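Local coordinates for ATP-dependent RNA helicase HrpB (Escherichia coli, PDB 6EUD), which hydrolyses ATP to ADP and phosphate as a DExH-box NTPase of the RNA helicase family and binds single-stranded RNA, at residues 100-103 with 104-108; 394-397 with 398-401; 440-443 with 444-448; 557-560 with 561-565; 662-665 with 666-670. All coordinates share one frame; numbering follows the deposited sequence.

Contact 1 (100-103 with 104-108); sequences EVVT and EGVLT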
loop_
_atom_site.group_PDB
_atom_site.type_symbol
_atom_site.label_atom_id
_atom_site.label_comp_id
_atom_site.label_asym_id
_atom_site.label_seq_id
_atom_site.Cartn_x
_atom_site.Cartn_y
_atom_site.Cartn_z
ATOM N N GLU A 100 -31.899 5.395 7.930
ATOM C CA GLU A 100 -31.146 6.178 6.961
ATOM C C GLU A 100 -30.231 5.264 6.143
ATOM O O GLU A 100 -29.586 4.366 6.687
ATOM C CB GLU A 100 -30.353 7.278 7.670
ATOM C CG GLU A 100 -31.238 8.293 8.386
ATOM C CD GLU A 100 -30.456 9.402 9.086
ATOM O OE1 GLU A 100 -29.214 9.307 9.161
ATOM O OE2 GLU A 100 -31.085 10.375 9.564
ATOM N N VAL A 101 -30.200 5.485 4.832
ATOM C CA VAL A 101 -29.374 4.690 3.929
ATOM C C VAL A 101 -28.245 5.556 3.392
ATOM O O VAL A 101 -28.445 6.346 2.476
ATOM C CB VAL A 101 -30.188 4.112 2.748
ATOM C CG1 VAL A 101 -29.327 3.162 1.924
ATOM C CG2 VAL A 101 -31.438 3.395 3.253
ATOM N N VAL A 102 -27.056 5.388 3.959
ATOM C CA VAL A 102 -25.941 6.286 3.684
ATOM C C VAL A 102 -24.880 5.652 2.782
ATOM O O VAL A 102 -24.845 4.431 2.613
ATOM C CB VAL A 102 -25.282 6.741 5.001
ATOM C CG1 VAL A 102 -26.325 7.368 5.917
ATOM C CG2 VAL A 102 -24.608 5.566 5.699
ATOM N N THR A 103 -24.024 6.499 2.210
ATOM C CA THR A 103 -22.916 6.068 1.359
ATOM C C THR A 103 -21.890 7.173 1.140
ATOM O O THR A 103 -22.055 8.284 1.631
ATOM C CB THR A 103 -23.388 5.633 -0.016
ATOM O OG1 THR A 103 -22.256 5.205 -0.787
ATOM C CG2 THR A 103 -24.049 6.809 -0.722
ATOM N N GLU A 104 -20.842 6.861 0.380
ATOM C CA GLU A 104 -19.795 7.824 0.030
ATOM C C GLU A 104 -19.131 8.507 1.234
ATOM O O GLU A 104 -18.942 9.730 1.231
ATOM C CB GLU A 104 -20.361 8.895 -0.902
ATOM C CG GLU A 104 -20.750 8.364 -2.259
ATOM C CD GLU A 104 -21.369 9.420 -3.147
ATOM O OE1 GLU A 104 -21.060 9.405 -4.353
ATOM O OE2 GLU A 104 -22.157 10.256 -2.649
ATOM N N GLY A 105 -18.780 7.718 2.248
ATOM C CA GLY A 105 -18.072 8.221 3.414
ATOM C C GLY A 105 -18.946 8.914 4.441
ATOM O O GLY A 105 -18.434 9.390 5.457
ATOM N N VAL A 106 -20.255 8.978 4.189
ATOM C CA VAL A 106 -21.173 9.660 5.103
ATOM C C VAL A 106 -21.163 9.010 6.496
ATOM O O VAL A 106 -21.131 9.702 7.513
ATOM C CB VAL A 106 -22.617 9.683 4.547
ATOM C CG1 VAL A 106 -23.622 10.007 5.646
ATOM C CG2 VAL A 106 -22.737 10.678 3.396
ATOM N N LEU A 107 -21.169 7.683 6.545
ATOM C CA LEU A 107 -21.140 6.998 7.831
ATOM C C LEU A 107 -19.907 7.402 8.633
ATOM O O LEU A 107 -19.976 7.622 9.850
ATOM C CB LEU A 107 -21.178 5.492 7.634
ATOM C CG LEU A 107 -21.118 4.652 8.909
ATOM C CD1 LEU A 107 -22.120 5.159 9.935
ATOM C CD2 LEU A 107 -21.381 3.173 8.604
ATOM N N THR A 108 -18.783 7.530 7.939
ATOM C CA THR A 108 -17.552 7.969 8.583
ATOM C C THR A 108 -17.710 9.368 9.201
ATOM O O THR A 108 -17.304 9.575 10.337
ATOM C CB THR A 108 -16.363 7.965 7.596
ATOM O OG1 THR A 108 -16.255 6.673 6.980
ATOM C CG2 THR A 108 -15.046 8.302 8.326
#

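Contact 2 (394-397 with 398-401); sequences RLLQ and MLGA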
loop_
_atom_site.group_PDB
_atom_site.type_symbol
_atom_site.label_atom_id
_atom_site.label_comp_id
_atom_site.label_asym_id
_atom_site.label_seq_id
_atom_site.Cartn_x
_atom_site.Cartn_y
_atom_site.Cartn_z
ATOM N N ARG A 394 4.289 10.169 5.309
ATOM C CA ARG A 394 5.161 11.091 4.587
ATOM C C ARG A 394 4.366 12.135 3.832
ATOM O O ARG A 394 4.705 13.310 3.891
ATOM C CB ARG A 394 6.094 10.345 3.633
ATOM C CG ARG A 394 7.228 9.654 4.365
ATOM C CD ARG A 394 8.302 9.139 3.428
ATOM N NE ARG A 394 7.764 8.142 2.513
ATOM C CZ ARG A 394 7.720 6.839 2.765
ATOM N NH1 ARG A 394 8.200 6.372 3.912
ATOM N NH2 ARG A 394 7.204 6.010 1.868
ATOM N N LEU A 395 3.299 11.728 3.150
ATOM C CA LEU A 395 2.460 12.694 2.442
ATOM C C LEU A 395 1.829 13.727 3.386
ATOM O O LEU A 395 1.803 14.918 3.075
ATOM C CB LEU A 395 1.354 11.984 1.651
ATOM C CG LEU A 395 0.276 12.902 1.038
ATOM C CD1 LEU A 395 0.874 13.985 0.114
ATOM C CD2 LEU A 395 -0.750 12.081 0.267
ATOM N N LEU A 396 1.311 13.267 4.526
ATOM C CA LEU A 396 0.679 14.161 5.488
ATOM C C LEU A 396 1.703 15.160 6.020
ATOM O O LEU A 396 1.374 16.333 6.269
ATOM C CB LEU A 396 0.030 13.364 6.635
ATOM C CG LEU A 396 -1.211 12.540 6.250
ATOM C CD1 LEU A 396 -1.902 11.962 7.466
ATOM C CD2 LEU A 396 -2.214 13.377 5.468
ATOM N N GLN A 397 2.948 14.703 6.171
ATOM C CA GLN A 397 4.047 15.601 6.531
ATOM C C GLN A 397 4.240 16.679 5.468
ATOM O O GLN A 397 4.288 17.864 5.788
ATOM C CB GLN A 397 5.335 14.808 6.740
ATOM C CG GLN A 397 5.434 14.202 8.125
ATOM C CD GLN A 397 6.345 12.988 8.199
ATOM O OE1 GLN A 397 6.934 12.565 7.201
ATOM N NE2 GLN A 397 6.437 12.398 9.388
ATOM N N MET A 398 4.328 16.267 4.204
ATOM C CA MET A 398 4.456 17.205 3.095
ATOM C C MET A 398 3.350 18.272 3.137
ATOM O O MET A 398 3.593 19.443 2.842
ATOM C CB MET A 398 4.426 16.466 1.742
ATOM C CG MET A 398 4.804 17.346 0.528
ATOM S SD MET A 398 4.379 16.686 -1.101
ATOM C CE MET A 398 2.688 17.237 -1.284
ATOM N N LEU A 399 2.141 17.855 3.506
ATOM C CA LEU A 399 0.977 18.737 3.506
ATOM C C LEU A 399 0.888 19.607 4.755
ATOM O O LEU A 399 0.012 20.459 4.860
ATOM C CB LEU A 399 -0.304 17.902 3.351
ATOM C CG LEU A 399 -0.406 17.113 2.028
ATOM C CD1 LEU A 399 -1.617 16.203 2.040
ATOM C CD2 LEU A 399 -0.411 18.061 0.791
ATOM N N GLY A 400 1.793 19.377 5.704
ATOM C CA GLY A 400 1.797 20.102 6.968
ATOM C C GLY A 400 0.699 19.731 7.962
ATOM O O GLY A 400 0.373 20.510 8.858
ATOM N N ALA A 401 0.140 18.536 7.815
ATOM C CA ALA A 401 -0.976 18.091 8.642
ATOM C C ALA A 401 -0.524 17.497 9.988
ATOM O O ALA A 401 -1.335 17.334 10.914
ATOM C CB ALA A 401 -1.815 17.062 7.864
#

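Contact 3 (440-443 with 444-448); sequences AKIA and AILEE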
loop_
_atom_site.group_PDB
_atom_site.type_symbol
_atom_site.label_atom_id
_atom_site.label_comp_id
_atom_site.label_asym_id
_atom_site.label_seq_id
_atom_site.Cartn_x
_atom_site.Cartn_y
_atom_site.Cartn_z
ATOM N N ALA A 440 -11.722 25.922 -3.616
ATOM C CA ALA A 440 -12.925 25.089 -3.542
ATOM C C ALA A 440 -13.334 24.598 -4.921
ATOM O O ALA A 440 -13.763 23.444 -5.093
ATOM C CB ALA A 440 -14.077 25.863 -2.892
ATOM N N LYS A 441 -13.217 25.486 -5.897
ATOM C CA LYS A 441 -13.522 25.140 -7.271
ATOM C C LYS A 441 -12.508 24.128 -7.811
ATOM O O LYS A 441 -12.888 23.114 -8.415
ATOM C CB LYS A 441 -13.540 26.388 -8.155
ATOM C CG LYS A 441 -13.744 26.053 -9.621
ATOM C CD LYS A 441 -14.740 26.970 -10.284
ATOM C CE LYS A 441 -15.191 26.345 -11.583
ATOM N NZ LYS A 441 -16.140 27.225 -12.304
ATOM N N ILE A 442 -11.225 24.396 -7.586
ATOM C CA ILE A 442 -10.186 23.448 -7.997
ATOM C C ILE A 442 -10.471 22.070 -7.419
ATOM O O ILE A 442 -10.354 21.052 -8.107
ATOM C CB ILE A 442 -8.786 23.896 -7.555
ATOM C CG1 ILE A 442 -8.350 25.135 -8.350
ATOM C CG2 ILE A 442 -7.777 22.761 -7.739
ATOM C CD1 ILE A 442 -8.094 24.863 -9.842
ATOM N N ALA A 443 -10.870 22.050 -6.153
ATOM C CA ALA A 443 -11.109 20.807 -5.448
ATOM C C ALA A 443 -12.311 20.073 -6.036
ATOM O O ALA A 443 -12.291 18.855 -6.192
ATOM C CB ALA A 443 -11.309 21.073 -3.960
ATOM N N ALA A 444 -13.358 20.811 -6.375
ATOM C CA ALA A 444 -14.539 20.165 -6.916
ATOM C C ALA A 444 -14.190 19.551 -8.282
ATOM O O ALA A 444 -14.620 18.448 -8.608
ATOM C CB ALA A 444 -15.701 21.151 -7.021
ATOM N N ILE A 445 -13.370 20.254 -9.052
ATOM C CA ILE A 445 -12.883 19.733 -10.322
ATOM C C ILE A 445 -12.066 18.445 -10.173
ATOM O O ILE A 445 -12.342 17.452 -10.845
ATOM C CB ILE A 445 -12.018 20.776 -11.051
ATOM C CG1 ILE A 445 -12.880 21.980 -11.408
ATOM C CG2 ILE A 445 -11.399 20.160 -12.313
ATOM C CD1 ILE A 445 -12.111 23.098 -12.025
ATOM N N LEU A 446 -11.050 18.459 -9.310
ATOM C CA LEU A 446 -10.197 17.273 -9.133
ATOM C C LEU A 446 -10.962 16.045 -8.590
ATOM O O LEU A 446 -10.598 14.910 -8.880
ATOM C CB LEU A 446 -9.001 17.626 -8.231
ATOM C CG LEU A 446 -8.057 18.635 -8.901
ATOM C CD1 LEU A 446 -6.913 19.105 -7.993
ATOM C CD2 LEU A 446 -7.487 18.043 -10.183
ATOM N N GLU A 447 -12.032 16.276 -7.825
ATOM C CA GLU A 447 -12.931 15.204 -7.361
ATOM C C GLU A 447 -13.815 14.604 -8.468
ATOM O O GLU A 447 -14.170 13.426 -8.425
ATOM C CB GLU A 447 -13.845 15.728 -6.242
ATOM C CG GLU A 447 -13.173 15.900 -4.913
ATOM C CD GLU A 447 -14.094 16.462 -3.824
ATOM O OE1 GLU A 447 -15.304 16.748 -4.065
ATOM O OE2 GLU A 447 -13.582 16.607 -2.695
ATOM N N GLU A 448 -14.221 15.443 -9.419
ATOM C CA GLU A 448 -15.085 15.028 -10.523
ATOM C C GLU A 448 -14.574 15.666 -11.797
ATOM O O GLU A 448 -15.152 16.643 -12.276
ATOM C CB GLU A 448 -16.542 15.417 -10.269
ATOM C CG GLU A 448 -17.518 14.329 -10.658
ATOM C CD GLU A 448 -17.416 13.113 -9.754
ATOM O OE1 GLU A 448 -17.432 13.293 -8.517
ATOM O OE2 GLU A 448 -17.298 11.982 -10.281
#

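Contact 4 (557-560 with 561-565); sequences VDID and ELVQR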
loop_
_atom_site.group_PDB
_atom_site.type_symbol
_atom_site.label_atom_id
_atom_site.label_comp_id
_atom_site.label_asym_id
_atom_site.label_seq_id
_atom_site.Cartn_x
_atom_site.Cartn_y
_atom_site.Cartn_z
ATOM N N VAL A 557 2.738 26.969 -15.139
ATOM C CA VAL A 557 3.273 27.877 -14.145
ATOM C C VAL A 557 4.546 28.525 -14.664
ATOM O O VAL A 557 5.360 27.887 -15.332
ATOM C CB VAL A 557 3.572 27.155 -12.819
ATOM C CG1 VAL A 557 2.290 26.621 -12.211
ATOM C CG2 VAL A 557 4.549 26.028 -13.036
ATOM N N ASP A 558 4.699 29.810 -14.387
ATOM C CA ASP A 558 5.987 30.450 -14.561
ATOM C C ASP A 558 6.806 30.090 -13.325
ATOM O O ASP A 558 6.463 30.477 -12.205
ATOM C CB ASP A 558 5.828 31.960 -14.739
ATOM C CG ASP A 558 7.142 32.654 -15.030
ATOM O OD1 ASP A 558 7.380 33.021 -16.204
ATOM O OD2 ASP A 558 7.935 32.835 -14.084
ATOM N N ILE A 559 7.866 29.318 -13.522
ATOM C CA ILE A 559 8.562 28.720 -12.396
ATOM C C ILE A 559 9.222 29.777 -11.535
ATOM O O ILE A 559 9.359 29.597 -10.325
ATOM C CB ILE A 559 9.624 27.678 -12.860
ATOM C CG1 ILE A 559 10.161 26.876 -11.670
ATOM C CG2 ILE A 559 10.752 28.345 -13.659
ATOM C CD1 ILE A 559 9.101 26.164 -10.881
ATOM N N ASP A 560 9.604 30.889 -12.154
ATOM C CA ASP A 560 10.276 31.971 -11.443
ATOM C C ASP A 560 9.331 32.647 -10.450
ATOM O O ASP A 560 9.727 32.974 -9.327
ATOM C CB ASP A 560 10.834 32.989 -12.437
ATOM C CG ASP A 560 11.900 32.394 -13.339
ATOM O OD1 ASP A 560 13.015 32.111 -12.840
ATOM O OD2 ASP A 560 11.616 32.192 -14.539
ATOM N N GLU A 561 8.087 32.846 -10.870
ATOM C CA GLU A 561 7.058 33.362 -9.988
ATOM C C GLU A 561 6.784 32.403 -8.857
ATOM O O GLU A 561 6.660 32.808 -7.705
ATOM C CB GLU A 561 5.771 33.592 -10.750
ATOM C CG GLU A 561 5.991 34.109 -12.109
ATOM C CD GLU A 561 4.883 35.012 -12.548
ATOM O OE1 GLU A 561 3.743 34.824 -12.072
ATOM O OE2 GLU A 561 5.152 35.897 -13.380
ATOM N N LEU A 562 6.665 31.126 -9.200
ATOM C CA LEU A 562 6.238 30.119 -8.240
ATOM C C LEU A 562 7.258 29.954 -7.136
ATOM O O LEU A 562 6.911 29.913 -5.957
ATOM C CB LEU A 562 5.994 28.781 -8.936
ATOM C CG LEU A 562 5.252 27.735 -8.106
ATOM C CD1 LEU A 562 3.891 28.265 -7.661
ATOM C CD2 LEU A 562 5.107 26.444 -8.898
ATOM N N VAL A 563 8.520 29.867 -7.526
ATOM C CA VAL A 563 9.611 29.708 -6.573
ATOM C C VAL A 563 9.735 30.962 -5.712
ATOM O O VAL A 563 10.072 30.901 -4.528
ATOM C CB VAL A 563 10.941 29.432 -7.302
ATOM C CG1 VAL A 563 12.106 29.537 -6.343
ATOM C CG2 VAL A 563 10.890 28.079 -7.984
ATOM N N GLN A 564 9.446 32.104 -6.316
ATOM C CA GLN A 564 9.449 33.348 -5.578
ATOM C C GLN A 564 8.259 33.390 -4.622
ATOM O O GLN A 564 8.398 33.792 -3.468
ATOM C CB GLN A 564 9.427 34.540 -6.537
ATOM C CG GLN A 564 10.768 35.247 -6.673
ATOM C CD GLN A 564 11.164 35.984 -5.403
ATOM O OE1 GLN A 564 10.510 36.951 -5.006
ATOM N NE2 GLN A 564 12.231 35.523 -4.752
ATOM N N ARG A 565 7.098 32.957 -5.107
ATOM C CA ARG A 565 5.879 32.924 -4.307
ATOM C C ARG A 565 5.957 31.858 -3.214
ATOM O O ARG A 565 5.414 32.035 -2.120
ATOM C CB ARG A 565 4.667 32.680 -5.215
ATOM C CG ARG A 565 3.343 32.493 -4.495
ATOM C CD ARG A 565 3.056 33.645 -3.545
ATOM N NE ARG A 565 1.670 33.659 -3.076
ATOM C CZ ARG A 565 1.185 32.851 -2.135
ATOM N NH1 ARG A 565 1.964 31.938 -1.569
ATOM N NH2 ARG A 565 -0.090 32.949 -1.771
#

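Contact 5 (662-665 with 666-670); sequences AALE and TWLLP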
loop_
_atom_site.group_PDB
_atom_site.type_symbol
_atom_site.label_atom_id
_atom_site.label_comp_id
_atom_site.label_asym_id
_atom_site.label_seq_id
_atom_site.Cartn_x
_atom_site.Cartn_y
_atom_site.Cartn_z
ATOM N N ALA A 662 24.082 7.062 4.226
ATOM C CA ALA A 662 22.892 7.799 4.636
ATOM C C ALA A 662 23.143 8.602 5.910
ATOM O O ALA A 662 22.564 9.677 6.098
ATOM C CB ALA A 662 21.723 6.849 4.823
ATOM N N ALA A 663 24.020 8.098 6.774
ATOM C CA ALA A 663 24.207 8.707 8.093
ATOM C C ALA A 663 25.501 9.515 8.244
ATOM O O ALA A 663 25.891 9.843 9.367
ATOM C CB ALA A 663 24.150 7.634 9.174
ATOM N N LEU A 664 26.159 9.833 7.130
ATOM C CA LEU A 664 27.440 10.574 7.152
ATOM C C LEU A 664 27.416 11.795 8.071
ATOM O O LEU A 664 28.382 12.069 8.794
ATOM C CB LEU A 664 27.812 11.020 5.737
ATOM C CG LEU A 664 28.268 9.894 4.819
ATOM C CD1 LEU A 664 28.408 10.403 3.392
ATOM C CD2 LEU A 664 29.581 9.339 5.335
ATOM N N GLU A 665 26.296 12.515 8.037
ATOM C CA GLU A 665 26.070 13.671 8.896
ATOM C C GLU A 665 26.201 13.304 10.379
ATOM O O GLU A 665 26.732 14.068 11.183
ATOM C CB GLU A 665 24.682 14.272 8.608
ATOM C CG GLU A 665 24.584 15.057 7.281
ATOM C CD GLU A 665 24.518 14.159 6.040
ATOM O OE1 GLU A 665 24.220 12.945 6.178
ATOM O OE2 GLU A 665 24.767 14.663 4.917
ATOM N N THR A 666 25.736 12.117 10.745
ATOM C CA THR A 666 25.757 11.727 12.148
ATOM C C THR A 666 27.119 11.130 12.580
ATOM O O THR A 666 27.663 11.542 13.604
ATOM C CB THR A 666 24.605 10.740 12.461
ATOM O OG1 THR A 666 24.763 9.547 11.691
ATOM C CG2 THR A 666 23.289 11.347 12.082
ATOM N N TRP A 667 27.694 10.204 11.806
ATOM C CA TRP A 667 28.928 9.541 12.254
ATOM C C TRP A 667 30.243 10.160 11.765
ATOM O O TRP A 667 31.276 10.014 12.434
ATOM C CB TRP A 667 28.902 8.043 11.881
ATOM C CG TRP A 667 29.062 7.692 10.427
ATOM C CD1 TRP A 667 28.076 7.635 9.493
ATOM C CD2 TRP A 667 30.270 7.284 9.754
ATOM N NE1 TRP A 667 28.589 7.247 8.272
ATOM C CE2 TRP A 667 29.934 7.022 8.407
ATOM C CE3 TRP A 667 31.604 7.130 10.156
ATOM C CZ2 TRP A 667 30.886 6.613 7.455
ATOM C CZ3 TRP A 667 32.549 6.721 9.214
ATOM C CH2 TRP A 667 32.186 6.471 7.877
ATOM N N LEU A 668 30.219 10.847 10.622
ATOM C CA LEU A 668 31.460 11.302 10.001
ATOM C C LEU A 668 31.681 12.794 10.132
ATOM O O LEU A 668 32.797 13.237 10.417
ATOM C CB LEU A 668 31.499 10.916 8.524
ATOM C CG LEU A 668 32.840 11.324 7.907
ATOM C CD1 LEU A 668 33.985 10.624 8.667
ATOM C CD2 LEU A 668 32.897 11.029 6.393
ATOM N N LEU A 669 30.622 13.570 9.910
ATOM C CA LEU A 669 30.701 15.032 9.969
ATOM C C LEU A 669 31.265 15.593 11.291
ATOM O O LEU A 669 32.085 16.506 11.240
ATOM C CB LEU A 669 29.321 15.649 9.683
ATOM C CG LEU A 669 29.186 17.176 9.784
ATOM C CD1 LEU A 669 30.157 17.904 8.855
ATOM C CD2 LEU A 669 27.745 17.580 9.497
ATOM N N PRO A 670 30.854 15.056 12.470
ATOM C CA PRO A 670 31.426 15.591 13.715
ATOM C C PRO A 670 32.948 15.620 13.743
ATOM O O PRO A 670 33.509 16.458 14.443
ATOM C CB PRO A 670 30.915 14.620 14.782
ATOM C CG PRO A 670 29.644 14.123 14.235
ATOM C CD PRO A 670 29.840 14.019 12.752
#

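Contact 1 (100-103 with 104-108)
The turn between strand 99-102 and helix 106-113, within the helicase ATP-binding domain, brings Val-102 against Val-106 and Leu-107, and the carbonyl of Thr-103 against Val-106. It is a type I' turn from Thr-103 to Val-106, with Gly-105 at the N-cap of the helix. Val-106 N donates to Thr-103 O at 3.2 Å, from above the carbonyl plane rather than onto a lone pair. The same oxygen lies 3.1 Å from Val-106 CG2. On the strand side of the turn, Val-106 CG1 meets Val-102 CB at 3.7 Å, the two side chains slanting across each other. Val-102 CG2 is 3.9 Å from Leu-107 CB, here at about a right angle. With OG1 of Thr-103 anti to the backbone N (chi1 -179°), the hydroxyl bonds to Glu-58 O, tying the turn to the loop after strand 53-57. A valine at Thr-103 would probably leave Glu-58 O without this mate and let the turn shift against that loop. The carboxylate of Glu-104 reaches Arg-61 in a salt bridge and Arg-88 N in a hydrogen bond. Gly-105 N bonds to Gln-134. A Thr-acid-Gly turn leading into a helix is consistent with motif Ib of DEAH/RHA helicases, which in relatives lies along the RNA path.

Contact 2 (394-397 with 398-401)
Leu-395 and Leu-399, one helical turn apart at the end of helix 386-398, slant across each other, with Leu-399 CD1 at 3.9 Å from Leu-395 CD1. CG of Leu-399 lies anti to its carbonyl carbon (chi1 -62°), which lays the isobutyl group back along the helix, its CG 3.3 Å from Leu-395 O. Leu-395 also receives Met-398: the thioether chain bends at chi3 (86°) and brings CE to 4.0 Å from Leu-395 CD1. Leu-396 meets the end of the turn with its CB, 4.3 Å from Ala-401 CB.

The backbone closes the helix at the same place. Ala-401 N donates to Leu-396 O at 3.0 Å, a fairly straight bond, and Gly-400 N to Gln-397 O at 2.9 Å from well above that carbonyl plane. Gly-400, at positive phi, makes the reversal between them. Leu-395 and Leu-399 both rest on Arg-422 of helix 421-429, while Leu-396 and Ala-401 cover Met-365 of helix 361-370. An alanine at Leu-399 would probably open a gap beside Leu-395 and take away the contact with Ala-425, leaving Arg-422 touched by Leu-395. The paired backbone bonds, positive-phi glycine and apolar contact between Leu-396 and Ala-401 are those of a Schellman motif, here turning the chain from helix 386-398 into strand 402-403.

Contact 3 (440-443 with 444-448)
Ile-442 and Leu-446 form the tight part of this contact on helix 433-447. Their side chains lie side by side and point the same way, with CG2 of Ile-442 3.8 Å from CD1 of Leu-446. In Ile-442, CG1 lies beside the backbone N (chi1 -69°), which puts CG2 anti to that N and toward the next turn. Next to this pair, Ile-445 folds back over the preceding turn: its CG1 lies 3.2 Å from Lys-441 O, and its CD1 reaches Lys-441 CG at a looser 4.1 Å. The backbone beneath is regular alpha helix, with Leu-446 N on Ile-442 O at 2.9 Å and Ile-445 N on Lys-441 O at 3.0 Å.

The helix lies among helices 421-429, 457-462 and 466-479, consistent with the ratchet-like helix bundle of DEAH/RHA relatives. Ile-442 packs on helices 421-429 and 457-462, Leu-446 on helix 421-429, and the small Ala-443 and Ala-444 on helix 466-479.

Toward the helix end the contact loosens. Glu-447 still lies along the backbone, its CG 3.3 Å from Ala-443 O, but its carboxylate goes on to a salt bridge with Arg-471, and a long, weak ion pair leads to Arg-88. Glu-448 leaves helical geometry and its exposed side chain is poorly ordered, although its carbonyl oxygen is held by Trp-468 NE1. On the other border, the chain of Lys-441 bends at chi2 and NZ makes a weak hydrogen bond to Phe-461 O.

Contact 4 (557-560 with 561-565)
A helix N-terminus capped by Asp-558, which touches Glu-561, starts the short helix 559-565 just after strand 554-556, at the outside of the chain. CG of Asp-558 is anti to the backbone N (chi1 -176°), turning the carboxylate back over the first helical turn. There OD2 accepts from Glu-561 N at 3.2 Å with its anti lone pair, the N-H running fairly straight, and takes a weak second bond from Asp-560 N. The main chain of the cap takes part as well, since Asp-558 O receives Leu-562 N in the carbonyl plane at 3.1 Å.

Beside the cap, Val-557 and Leu-562 meet across the helix start, CG2 to CD2 at 4.2 Å. The residue before the N-cap against the fourth residue of the helix makes this a hydrophobic staple. Both side chains touch Ile-536 of strand 534-542, in a sheet that probably corresponds to the OB-fold of DEAH/RHA relatives, and both also touch helix 491-498. On another side, Ile-559 CD1 packs on Val-563 CG2 at 3.9 Å, and both residues lie against Ile-593 of strand 584-593.

The solvent side is acidic. Glu-561 crosses Asp-558 at about a right angle, its CG 3.1 Å from OD2, and the carboxylate planes are turned 53° apart. Asp-558 OD2 and Glu-561 OE2 stand 4.2 Å apart as like charges, an unfavourable pairing that the helix-start amides probably offset in part.

Contact 5 (662-665 with 666-670)
Thr-666 has OG1 between the backbone N and the carbonyl carbon (chi1 62°), and Trp-667 sets CG in the same crowded position (chi1 72°); both torsions fold the side chains back onto Ala-663. The hydroxyl of Thr-666 donates to Ala-663 O at 2.6 Å, in the carbonyl plane and on a lone pair. Thr-666 N reaches that oxygen from above the plane at 2.7 Å, and Trp-667 N arrives nearly along the C=O axis at 3.1 Å, so three donors grip one carbonyl. The indole lies close by, CD1 3.1 Å from Ala-663 O, with the methyl of Ala-663 in plane at its edge. Leu-664 runs beside the ring, its CD2 3.7 Å from Trp-667 CZ2 and 3.9 Å from Leu-668 CD2. CB of Leu-668 sits over the centre of one ring face, and NE1 bonds to Leu-660 O in the preceding helix. Leu-664 O takes both Leu-668 N and Leu-669 N, just ahead of the 3-10 segment 669-670. Helix 664-667 thus follows directly on helix 657-662 and lies against helix 608-622, through Leu-664 on Leu-616 and the salt bridge of Glu-665 to Arg-620.

Overall arrangement
The five contacts follow one another along the chain, and none touches another. Contact 3 is the most buried, among helices, and rests mainly on aliphatic packing; contact 4 is a capped, acidic helix start at the surface with apolar packing beside it. Contact 2, its centre about 17 Å from the chain's centre, closes a helix where contact 4 opens one, and contacts 2 and 3 both pack on helix 421-429. Contact 1 turns from strand to helix in the ATP-binding domain, its nearest atoms about 7 Å from contact 3; Arg-88 links the two, its backbone N bonded to Glu-104 and its guanidinium in long, weak ion pairs with contact 3. Contact 5 is set apart by a carbonyl gripped by three donors beside a tryptophan.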